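Local coordinates for probable branched-chain amino acid ABC transporter, amino acid binding protein (Thermus thermophilus, PDB 3LKB), which probably binds branched-chain amino acids such as valine and delivers them to an ABC transporter for uptake, at residues 261-264 against 265-268. The protein carries 2 engineered substitutions. Residues are numbered along the deposited sequence; the frame is centred on the assembly and turned at random.
Sequences DTPG and IRLQ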
loop_
_atom_site.group_PDB
_atom_site.type_symbol
_atom_site.label_atom_id
_atom_site.label_comp_id
_atom_site.label_asym_id
_atom_site.label_seq_id
_atom_site.Cartn_x
_atom_site.Cartn_y
_atom_site.Cartn_z
ATOM N N ASP A 261 25.546 5.077 12.345
ATOM C CA ASP A 261 25.915 6.474 12.053
ATOM C C ASP A 261 26.656 6.671 10.735
ATOM O O ASP A 261 27.800 6.239 10.601
ATOM C CB ASP A 261 26.708 7.051 13.238
ATOM C CG ASP A 261 25.867 7.102 14.541
ATOM O OD1 ASP A 261 24.628 7.347 14.470
ATOM O OD2 ASP A 261 26.449 6.916 15.645
ATOM N N THR A 262 26.017 7.409 9.818
ATOM C CA THR A 262 26.351 7.510 8.395
ATOM C C THR A 262 25.697 8.797 7.911
ATOM O O THR A 262 24.576 9.110 8.323
ATOM C CB THR A 262 25.635 6.363 7.602
ATOM O OG1 THR A 262 26.347 5.122 7.728
ATOM C CG2 THR A 262 25.453 6.710 6.174
ATOM N N PRO A 263 26.380 9.561 7.031
ATOM C CA PRO A 263 25.710 10.697 6.428
ATOM C C PRO A 263 24.457 10.322 5.633
ATOM O O PRO A 263 23.518 11.139 5.530
ATOM C CB PRO A 263 26.790 11.323 5.503
ATOM C CG PRO A 263 27.996 10.412 5.539
ATOM C CD PRO A 263 27.841 9.578 6.791
ATOM N N GLY A 264 24.413 9.097 5.110
ATOM C CA GLY A 264 23.333 8.727 4.211
ATOM C C GLY A 264 22.107 8.402 5.009
ATOM O O GLY A 264 21.031 8.917 4.715
ATOM N N ILE A 265 22.275 7.560 6.038
ATOM C CA ILE A 265 21.201 7.297 7.013
ATOM C C ILE A 265 20.683 8.612 7.621
ATOM O O ILE A 265 19.483 8.821 7.731
ATOM C CB ILE A 265 21.610 6.317 8.129
ATOM C CG1 ILE A 265 22.125 5.001 7.539
ATOM C CG2 ILE A 265 20.439 6.056 9.033
ATOM C CD1 ILE A 265 21.117 4.246 6.623
ATOM N N ARG A 266 21.593 9.506 7.970
ATOM C CA ARG A 266 21.212 10.814 8.488
ATOM C C ARG A 266 20.322 11.556 7.478
ATOM O O ARG A 266 19.257 12.061 7.825
ATOM C CB ARG A 266 22.498 11.605 8.801
ATOM C CG ARG A 266 22.571 12.259 10.186
ATOM C CD ARG A 266 23.875 12.011 10.917
ATOM N NE ARG A 266 25.093 12.447 10.208
ATOM C CZ ARG A 266 26.236 11.755 10.261
ATOM N NH1 ARG A 266 26.279 10.632 10.965
ATOM N NH2 ARG A 266 27.323 12.144 9.617
ATOM N N LEU A 267 20.748 11.566 6.219
ATOM C CA LEU A 267 20.004 12.211 5.139
ATOM C C LEU A 267 18.631 11.582 4.901
ATOM O O LEU A 267 17.636 12.288 4.705
ATOM C CB LEU A 267 20.841 12.206 3.847
ATOM C CG LEU A 267 20.230 12.928 2.649
ATOM C CD1 LEU A 267 20.241 14.409 3.011
ATOM C CD2 LEU A 267 20.990 12.644 1.306
ATOM N N GLN A 268 18.562 10.251 4.907
ATOM C CA GLN A 268 17.270 9.585 4.759
ATOM C C GLN A 268 16.268 10.125 5.795
ATOM O O GLN A 268 15.130 10.441 5.432
ATOM C CB GLN A 268 17.461 8.044 4.790
ATOM C CG GLN A 268 16.553 7.216 5.703
ATOM C CD GLN A 268 16.705 5.710 5.497
ATOM O OE1 GLN A 268 15.885 4.922 5.975
ATOM N NE2 GLN A 268 17.753 5.302 4.802
HETATM O O HOH W 1 24.281 9.341 12.849
#
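Arg266 N donates to Thr262 O at 3.0 Å, the first of three successive i to i+4 backbone hydrogen bonds at the start of helix 263-274. Leu267 N follows with Pro263 O at 2.9 Å and Gln268 N with Gly264 O at 2.8 Å. The N-H...O angles, between 152° and 163°, are consistent with alpha-helical i to i+4 bonding. Thr262 holds the N-cap position, yet its contribution to the turn is its carbonyl: its side chain makes no capping bond.

The polar side-chain link runs through a water. Asp261 and Arg266 carry opposite charges, but OD1 of Asp261 and NH1 of Arg266 stand 5.1 Å apart, too far for direct contact. The water donates to Asp261 OD1 at 2.6 Å and accepts from Arg266 NH1 at 3.0 Å, lying in the guanidinium plane at its edge. Bends at chi2 and chi3 fold the arginine back over the start of the helix, where Thr262 O and Pro263 N lie above one face of the guanidinium, both shifted toward its rim, in packing rather than hydrogen bonding. NH2 also reaches the proline ring, 3.9 Å from Pro263 CD.

Apolar packing occupies another side of the turn. Ile265 CG1 meets Thr262 CB at 3.8 Å, the two side chains passing at a slant; with chi1 at -55°, CG1 sits beside its own backbone N and faces the threonine. Tyr256 touches both residues, and Ile265 also packs on Thr288 of helix 285-308. Leu267 leads elsewhere, to Tyr34 and Trp37 of helix 21-41.

The arrangement is that of a helix N-terminus with proline at N1, where a missing amide hydrogen costs no helical bond; here it starts helix 263-274 of a periplasmic binding protein fold and seats it against helices 21-41 and 285-308.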